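Nitrilotriacetate monooxygenase component B (Bacillus cereus ATCC 14579, PDB 3BPK) probably binds FMN and, as a flavoredoxin-family protein with a flavin reductase-like domain, serves as the NAD(P)H-dependent component of a monooxygenase. Local coordinates at residues Val30-Thr34 against Phe84-Ser89; Ala114-Pro118 against Gly128-Ala132; Glu131-Arg135 against His166-Leu171. All blocks are in the same frame, centred on the assembly; numbering follows the deposited sequence. Where two conformers were deposited one is given.

Interaction 1 (Val30-Thr34 against Phe84-Ser89); sequences VAFVT and FVVHIS
His-87 sets its ring beside its own backbone N, away from its carbonyl carbon (chi1 -55°), and ND1 thereby reaches the carbonyl of Phe-32, donating to Phe-32 O over 2.8 Å. The acceptor lies in the imidazole plane, yet the donor stands 38° above the carbonyl plane. His-87 N meets the same oxygen at 2.8 Å from the other face of that plane, so one residue grips a single carbonyl twice. Phe-32 holds CG opposite its own N, which brings CD2 within 3.8 Å of His-87 ND1, the two rings meeting obliquely.

Strands 28-36 and 83-88, neighbours in the large antiparallel sheet of the flavin reductase-like domain, form the ladder around this pair. Phe-32 with His-87 and Thr-34 with Val-85 are hydrogen-bonded pairs, and Ala-31 with Ile-88 and Val-33 with Val-86 are the non-hydrogen-bonded ones. Phe-32 N to His-87 O is nearly straight, at 175°. On the face bearing Ala-31 and Val-86, methyl meets methyl at 3.9 Å between Ala-31 CB and Val-86 CG1, and Phe-50 of strand 42-54 touches both. Where the ladder ends, Ser-89 OG donates to Val-30 O at 2.8 Å, and a water bridges Val-30 O to Ser-89 N, whose direct bond to that oxygen is weak.

Thr-34 OG1 sits 3.4 Å from His-87 CE1 at the ring edge, but its hydrogen-bond partner is Pro-127 O. Because ND1 donates, His-87 NE2 can act as acceptor toward the backbone N of Val-129; this is consistent with a neutral imidazole, one nitrogen holding the neighbouring strand and the other receiving the N-H of Val-129.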
loop_
_atom_site.group_PDB
_atom_site.type_symbol
_atom_site.label_atom_id
_atom_site.label_comp_id
_atom_site.label_asym_id
_atom_site.label_seq_id
_atom_site.Cartn_x
_atom_site.Cartn_y
_atom_site.Cartn_z
ATOM N N VAL B 30 -2.669 1.567 -7.778
ATOM C CA VAL B 30 -3.253 2.916 -7.836
ATOM C C VAL B 30 -4.766 2.846 -7.649
ATOM O O VAL B 30 -5.473 2.217 -8.476
ATOM C CB VAL B 30 -2.907 3.614 -9.217
ATOM C CG1 VAL B 30 -3.498 5.017 -9.330
ATOM C CG2 VAL B 30 -1.371 3.712 -9.399
ATOM N N ALA B 31 -5.242 3.458 -6.566
ATOM C CA ALA B 31 -6.686 3.535 -6.308
ATOM C C ALA B 31 -7.255 4.725 -7.069
ATOM O O ALA B 31 -6.793 5.860 -6.883
ATOM C CB ALA B 31 -6.968 3.700 -4.808
ATOM N N PHE B 32 -8.286 4.496 -7.893
ATOM C CA PHE B 32 -8.976 5.628 -8.508
ATOM C C PHE B 32 -10.230 5.816 -7.668
ATOM O O PHE B 32 -11.090 4.913 -7.623
ATOM C CB PHE B 32 -9.325 5.356 -9.959
ATOM C CG PHE B 32 -10.053 6.473 -10.582
ATOM C CD1 PHE B 32 -9.443 7.720 -10.701
ATOM C CD2 PHE B 32 -11.366 6.290 -11.074
ATOM C CE1 PHE B 32 -10.132 8.791 -11.266
ATOM C CE2 PHE B 32 -12.049 7.354 -11.633
ATOM C CZ PHE B 32 -11.433 8.599 -11.749
ATOM N N VAL B 33 -10.297 6.944 -6.961
ATOM C CA VAL B 33 -11.314 7.098 -5.896
ATOM C C VAL B 33 -12.319 8.181 -6.255
ATOM O O VAL B 33 -11.919 9.327 -6.552
ATOM C CB VAL B 33 -10.649 7.508 -4.562
ATOM C CG1 VAL B 33 -11.707 7.682 -3.442
ATOM C CG2 VAL B 33 -9.637 6.436 -4.108
ATOM N N THR B 34 -13.615 7.822 -6.215
ATOM C CA THR B 34 -14.681 8.821 -6.428
ATOM C C THR B 34 -15.358 9.126 -5.099
ATOM O O THR B 34 -15.459 8.272 -4.194
ATOM C CB THR B 34 -15.751 8.393 -7.467
ATOM O OG1 THR B 34 -16.308 7.120 -7.110
ATOM C CG2 THR B 34 -15.123 8.322 -8.840
ATOM N N PHE B 84 -17.339 6.250 -0.195
ATOM C CA PHE B 84 -16.531 6.559 -1.380
ATOM C C PHE B 84 -16.381 5.287 -2.182
ATOM O O PHE B 84 -16.631 4.191 -1.656
ATOM C CB PHE B 84 -15.149 7.173 -1.003
ATOM C CG PHE B 84 -14.317 6.332 -0.039
ATOM C CD1 PHE B 84 -13.279 5.505 -0.526
ATOM C CD2 PHE B 84 -14.542 6.380 1.353
ATOM C CE1 PHE B 84 -12.488 4.749 0.365
ATOM C CE2 PHE B 84 -13.736 5.635 2.231
ATOM C CZ PHE B 84 -12.728 4.830 1.744
ATOM N N VAL B 85 -16.016 5.413 -3.460
ATOM C CA VAL B 85 -15.803 4.190 -4.258
ATOM C C VAL B 85 -14.325 4.089 -4.640
ATOM O O VAL B 85 -13.732 5.079 -5.122
ATOM C CB VAL B 85 -16.678 4.198 -5.551
ATOM C CG1 VAL B 85 -16.485 2.894 -6.384
ATOM C CG2 VAL B 85 -18.190 4.333 -5.209
ATOM N N VAL B 86 -13.763 2.885 -4.495
ATOM C CA VAL B 86 -12.371 2.640 -4.873
ATOM C C VAL B 86 -12.368 1.760 -6.116
ATOM O O VAL B 86 -12.928 0.647 -6.085
ATOM C CB VAL B 86 -11.591 1.949 -3.738
ATOM C CG1 VAL B 86 -10.163 1.610 -4.244
ATOM C CG2 VAL B 86 -11.541 2.862 -2.512
ATOM N N HIS B 87 -11.747 2.244 -7.191
ATOM C CA HIS B 87 -11.677 1.489 -8.429
ATOM C C HIS B 87 -10.249 1.011 -8.631
ATOM O O HIS B 87 -9.283 1.747 -8.344
ATOM C CB HIS B 87 -12.033 2.373 -9.641
ATOM C CG HIS B 87 -13.364 3.047 -9.523
ATOM N ND1 HIS B 87 -13.551 4.172 -8.742
ATOM C CD2 HIS B 87 -14.565 2.794 -10.121
ATOM C CE1 HIS B 87 -14.818 4.572 -8.847
ATOM N NE2 HIS B 87 -15.459 3.739 -9.660
ATOM N N ILE B 88 -10.115 -0.201 -9.148
ATOM C CA ILE B 88 -8.794 -0.680 -9.589
ATOM C C ILE B 88 -8.450 0.021 -10.913
ATOM O O ILE B 88 -9.282 0.124 -11.834
ATOM C CB ILE B 88 -8.816 -2.207 -9.818
ATOM C CG1 ILE B 88 -9.167 -2.926 -8.502
ATOM C CG2 ILE B 88 -7.483 -2.708 -10.394
ATOM C CD1 ILE B 88 -8.279 -2.546 -7.320
ATOM N N SER B 89 -7.230 0.539 -10.984
ATOM C CA SER B 89 -6.729 1.215 -12.194
ATOM C C SER B 89 -6.097 0.213 -13.126
ATOM O O SER B 89 -5.277 -0.617 -12.722
ATOM C CB SER B 89 -5.687 2.297 -11.822
ATOM O OG SER B 89 -6.238 3.251 -10.943
HETATM O O HOH W 1 -5.612 -0.454 -8.750
#

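Interaction 2 (Ala114-Pro118 against Gly128-Ala132); sequences AKLTP and GVKEA
Thr-117 presents both its backbone N and its hydroxyl to the carboxylate of Glu-131. Thr-117 N donates to Glu-131 OE1 at 2.9 Å, and Thr-117 OG1 donates to Glu-131 OE2 at 2.7 Å. Both oxygens are met on their syn sides, each donor 18° out of the carboxylate plane, so the two bonds together fix the rotation of the group. A bend at chi2 of Glu-131 (76°) folds the acid back across the gap, where it crosses the threonine side chain at about a right angle.

Leu-116 CD2 lies over one face of the carboxylate, 3.6 Å from Glu-131 CD; Leu-116 CB also approaches Val-129 CG1 at 4.1 Å. On the backbone side, Lys-130 N donates to Thr-117 O over 2.8 Å, nearly in line with the C=O bond. Pro-118 and Val-129 form an antiparallel non-hydrogen-bonded pair, with a CA-H...O contact from Pro-118 CA to Gly-128 O at 3.2 Å.

Further out, a type I turn from Val-129 to Ala-132 places Glu-131, and a Schellman motif at Lys-115 ends helix 110-113 and leads the chain into Leu-116. Ile-111 of that helix and Phe-32 of strand 28-36 pack against both Leu-116 and Val-129. Two donors from one residue, one to each carboxylate oxygen, would probably favour the ionised form of the partly exposed Glu-131, joining the turn to the chain that leaves the helix.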
loop_
_atom_site.group_PDB
_atom_site.type_symbol
_atom_site.label_atom_id
_atom_site.label_comp_id
_atom_site.label_asym_id
_atom_site.label_seq_id
_atom_site.Cartn_x
_atom_site.Cartn_y
_atom_site.Cartn_z
ATOM N N ALA B 114 -12.847 14.114 -17.687
ATOM C CA ALA B 114 -12.104 12.997 -18.287
ATOM C C ALA B 114 -12.960 12.086 -19.192
ATOM O O ALA B 114 -12.475 11.066 -19.709
ATOM C CB ALA B 114 -11.409 12.190 -17.170
ATOM N N LYS B 115 -14.227 12.466 -19.388
ATOM C CA LYS B 115 -15.133 11.732 -20.297
ATOM C C LYS B 115 -15.425 10.335 -19.731
ATOM O O LYS B 115 -15.702 9.387 -20.488
ATOM C CB LYS B 115 -14.581 11.678 -21.745
ATOM C CG LYS B 115 -14.341 13.079 -22.310
ATOM C CD LYS B 115 -14.043 13.040 -23.785
ATOM C CE LYS B 115 -13.728 14.425 -24.300
ATOM N NZ LYS B 115 -12.274 14.511 -24.435
ATOM N N LEU B 116 -15.397 10.224 -18.399
ATOM C CA LEU B 116 -15.742 8.963 -17.734
ATOM C C LEU B 116 -17.229 8.970 -17.408
ATOM O O LEU B 116 -17.892 10.022 -17.495
ATOM C CB LEU B 116 -14.894 8.814 -16.464
ATOM C CG LEU B 116 -13.408 8.525 -16.715
ATOM C CD1 LEU B 116 -12.645 8.673 -15.391
ATOM C CD2 LEU B 116 -13.122 7.130 -17.334
ATOM N N THR B 117 -17.764 7.808 -17.053
ATOM C CA THR B 117 -19.225 7.631 -17.004
ATOM C C THR B 117 -19.699 7.202 -15.626
ATOM O O THR B 117 -19.385 6.080 -15.188
ATOM C CB THR B 117 -19.603 6.504 -17.995
ATOM O OG1 THR B 117 -19.021 6.774 -19.272
ATOM C CG2 THR B 117 -21.113 6.329 -18.126
ATOM N N PRO B 118 -20.453 8.075 -14.938
ATOM C CA PRO B 118 -20.940 7.690 -13.599
ATOM C C PRO B 118 -21.825 6.442 -13.657
ATOM O O PRO B 118 -22.596 6.246 -14.597
ATOM C CB PRO B 118 -21.770 8.905 -13.142
ATOM C CG PRO B 118 -21.273 10.023 -13.972
ATOM C CD PRO B 118 -20.877 9.443 -15.301
ATOM N N GLY B 128 -19.731 5.346 -8.790
ATOM C CA GLY B 128 -18.414 5.057 -9.349
ATOM C C GLY B 128 -18.396 5.410 -10.824
ATOM O O GLY B 128 -19.247 6.189 -11.315
ATOM N N VAL B 129 -17.421 4.843 -11.530
ATOM C CA VAL B 129 -17.346 4.978 -12.980
ATOM C C VAL B 129 -17.483 3.619 -13.666
ATOM O O VAL B 129 -16.926 2.618 -13.213
ATOM C CB VAL B 129 -16.075 5.724 -13.449
ATOM C CG1 VAL B 129 -16.044 7.149 -12.863
ATOM C CG2 VAL B 129 -14.767 4.962 -13.119
ATOM N N LYS B 130 -18.203 3.611 -14.791
ATOM C CA LYS B 130 -18.454 2.400 -15.538
ATOM C C LYS B 130 -17.198 1.798 -16.175
ATOM O O LYS B 130 -17.116 0.580 -16.340
ATOM C CB LYS B 130 -19.501 2.726 -16.636
ATOM C CG LYS B 130 -19.950 1.538 -17.422
ATOM C CD LYS B 130 -20.980 2.013 -18.472
ATOM C CE LYS B 130 -21.255 0.942 -19.525
ATOM N NZ LYS B 130 -22.071 -0.078 -18.846
ATOM N N GLU B 131 -16.215 2.657 -16.511
ATOM C CA GLU B 131 -15.013 2.222 -17.199
ATOM C C GLU B 131 -14.146 1.231 -16.395
ATOM O O GLU B 131 -13.398 0.438 -17.000
ATOM C CB GLU B 131 -14.162 3.419 -17.621
ATOM C CG GLU B 131 -14.763 4.265 -18.784
ATOM C CD GLU B 131 -15.915 5.191 -18.408
ATOM O OE1 GLU B 131 -16.226 5.357 -17.215
ATOM O OE2 GLU B 131 -16.517 5.768 -19.360
ATOM N N ALA B 132 -14.236 1.251 -15.053
ATOM C CA ALA B 132 -13.463 0.285 -14.260
ATOM C C ALA B 132 -13.956 -1.142 -14.440
ATOM O O ALA B 132 -15.178 -1.372 -14.561
ATOM C CB ALA B 132 -13.537 0.654 -12.778
HETATM O O HOH W 2 -14.194 6.883 -21.334
#

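Interaction 3 (Glu131-Arg135 against His166-Leu171); sequences EANIR and HVAEHL
Arg-135 and His-166 form an antiparallel hydrogen-bonded pair: His-166 N donates to Arg-135 O at 2.9 Å, and Arg-135 N to His-166 O at 3.0 Å. A third backbone bond, Ala-168 N to Asn-133 O at 2.9 Å, continues the ladder beyond the non-hydrogen-bonded pair of Ile-134 and Val-167.

Over the first pair the guanidinium of Arg-135 lies flat on the imidazole of His-166, centres 3.9 Å apart and planes 6° from parallel, with NH2 above the middle of the ring. The arginine starts from chi1 75°, its CG between N and the carbonyl carbon, then runs extended to NE, and the turn about the last torsion, chi4 -77°, lays the group flat over the histidine.

On the face of Ile-134 and Val-167 the packing is apolar, Ile-134 CG1 standing 4.3 Å from both Val-167 CG1 and Leu-171 CD1. Separately, Leu-171 CD1 closes on Asn-133 CB at 3.7 Å. In the second subunit, a strand pairs with residues 166-168 and Met-4 packs on Arg-135 and His-166. Held by Glu-137 at NE2, the His-166 ring offers a fixed flat surface on which the guanidinium stacks.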
loop_
_atom_site.group_PDB
_atom_site.type_symbol
_atom_site.label_atom_id
_atom_site.label_comp_id
_atom_site.label_asym_id
_atom_site.label_seq_id
_atom_site.Cartn_x
_atom_site.Cartn_y
_atom_site.Cartn_z
ATOM N N GLU B 131 -16.215 2.657 -16.511
ATOM C CA GLU B 131 -15.013 2.222 -17.199
ATOM C C GLU B 131 -14.146 1.231 -16.395
ATOM O O GLU B 131 -13.398 0.438 -17.000
ATOM C CB GLU B 131 -14.162 3.419 -17.621
ATOM C CG GLU B 131 -14.763 4.265 -18.784
ATOM C CD GLU B 131 -15.915 5.191 -18.408
ATOM O OE1 GLU B 131 -16.226 5.357 -17.215
ATOM O OE2 GLU B 131 -16.517 5.768 -19.360
ATOM N N ALA B 132 -14.236 1.251 -15.053
ATOM C CA ALA B 132 -13.463 0.285 -14.260
ATOM C C ALA B 132 -13.956 -1.142 -14.440
ATOM O O ALA B 132 -15.178 -1.372 -14.561
ATOM C CB ALA B 132 -13.537 0.654 -12.778
ATOM N N ASN B 133 -13.017 -2.098 -14.431
ATOM C CA ASN B 133 -13.342 -3.515 -14.470
ATOM C C ASN B 133 -13.550 -4.101 -13.053
ATOM O O ASN B 133 -14.166 -5.146 -12.883
ATOM C CB ASN B 133 -12.257 -4.263 -15.260
ATOM C CG ASN B 133 -12.267 -3.889 -16.750
ATOM O OD1 ASN B 133 -13.056 -4.447 -17.513
ATOM N ND2 ASN B 133 -11.407 -2.944 -17.164
ATOM N N ILE B 134 -12.988 -3.438 -12.033
ATOM C CA ILE B 134 -13.238 -3.852 -10.655
ATOM C C ILE B 134 -13.410 -2.576 -9.861
ATOM O O ILE B 134 -12.595 -1.631 -9.964
ATOM C CB ILE B 134 -12.061 -4.672 -10.033
ATOM C CG1 ILE B 134 -11.767 -5.953 -10.840
ATOM C CG2 ILE B 134 -12.372 -5.009 -8.511
ATOM C CD1 ILE B 134 -10.525 -6.720 -10.357
ATOM N N ARG B 135 -14.501 -2.511 -9.117
ATOM C CA ARG B 135 -14.668 -1.416 -8.170
ATOM C C ARG B 135 -15.322 -1.867 -6.890
ATOM O O ARG B 135 -16.024 -2.897 -6.838
ATOM C CB ARG B 135 -15.393 -0.257 -8.809
ATOM C CG ARG B 135 -16.888 -0.453 -8.990
ATOM C CD ARG B 135 -17.526 0.783 -9.666
ATOM N NE ARG B 135 -18.971 0.691 -9.524
ATOM C CZ ARG B 135 -19.767 -0.102 -10.255
ATOM N NH1 ARG B 135 -19.299 -0.826 -11.265
ATOM N NH2 ARG B 135 -21.052 -0.146 -9.958
ATOM N N HIS B 166 -17.779 -5.113 -7.294
ATOM C CA HIS B 166 -18.295 -5.211 -8.669
ATOM C C HIS B 166 -17.124 -5.672 -9.515
ATOM O O HIS B 166 -16.089 -5.009 -9.543
ATOM C CB HIS B 166 -18.744 -3.856 -9.175
ATOM C CG HIS B 166 -19.867 -3.261 -8.378
ATOM N ND1 HIS B 166 -21.187 -3.588 -8.609
ATOM C CD2 HIS B 166 -19.864 -2.413 -7.318
ATOM C CE1 HIS B 166 -21.954 -2.931 -7.743
ATOM N NE2 HIS B 166 -21.173 -2.219 -6.943
ATOM N N VAL B 167 -17.261 -6.822 -10.180
ATOM C CA VAL B 167 -16.133 -7.444 -10.886
ATOM C C VAL B 167 -16.535 -7.865 -12.287
ATOM O O VAL B 167 -17.551 -8.544 -12.436
ATOM C CB VAL B 167 -15.607 -8.692 -10.130
ATOM C CG1 VAL B 167 -14.429 -9.328 -10.882
ATOM C CG2 VAL B 167 -15.233 -8.357 -8.633
ATOM N N ALA B 168 -15.763 -7.486 -13.302
ATOM C CA ALA B 168 -16.080 -7.911 -14.677
ATOM C C ALA B 168 -16.100 -9.441 -14.767
ATOM O O ALA B 168 -15.174 -10.118 -14.314
ATOM C CB ALA B 168 -15.085 -7.303 -15.681
ATOM N N GLU B 169 -17.180 -9.991 -15.359
ATOM C CA GLU B 169 -17.341 -11.437 -15.352
ATOM C C GLU B 169 -16.161 -12.103 -16.062
ATOM O O GLU B 169 -15.711 -13.178 -15.625
ATOM C CB GLU B 169 -18.678 -11.864 -15.985
ATOM C CG GLU B 169 -18.980 -13.377 -15.842
ATOM C CD GLU B 169 -18.387 -14.265 -16.960
ATOM O OE1 GLU B 169 -17.860 -13.743 -17.971
ATOM O OE2 GLU B 169 -18.459 -15.507 -16.813
ATOM N N HIS B 170 -15.641 -11.473 -17.118
ATOM C CA HIS B 170 -14.520 -12.088 -17.846
ATOM C C HIS B 170 -13.224 -12.221 -17.049
ATOM O O HIS B 170 -12.333 -12.979 -17.465
ATOM C CB HIS B 170 -14.236 -11.406 -19.196
ATOM C CG HIS B 170 -13.596 -10.056 -19.062
ATOM N ND1 HIS B 170 -14.328 -8.902 -18.863
ATOM C CD2 HIS B 170 -12.295 -9.677 -19.084
ATOM C CE1 HIS B 170 -13.504 -7.870 -18.771
ATOM N NE2 HIS B 170 -12.267 -8.313 -18.904
ATOM N N LEU B 171 -13.121 -11.481 -15.937
ATOM C CA LEU B 171 -11.936 -11.530 -15.062
ATOM C C LEU B 171 -12.058 -12.531 -13.927
ATOM O O LEU B 171 -11.084 -12.846 -13.252
ATOM C CB LEU B 171 -11.682 -10.129 -14.424
ATOM C CG LEU B 171 -11.328 -9.041 -15.429
ATOM C CD1 LEU B 171 -11.133 -7.706 -14.710
ATOM C CD2 LEU B 171 -10.081 -9.432 -16.220
#

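Overall arrangement
Interactions 1 and 3 belong to the same antiparallel sheet, in which strand 83-88 adjoins strand 134-146 and Ile-88 N meets Ile-134 O at 3.0 Å. Interaction 1, whose centre is about 5 Å from the chain centre, is wholly buried. Interaction 3, its centre about 17 Å out, is mostly buried but borders the second subunit, and it adds a flat guanidinium-imidazole stack to its backbone ladder. Partly exposed interaction 2 relies on a carboxylate rather than a long ladder. His-87 CD2 packs on Ala-132 and Arg-135, bringing interaction 1 against both of the others. Segments 128-132 and 131-135 share Glu-131 and Ala-132, carrying the chain from turn to strand.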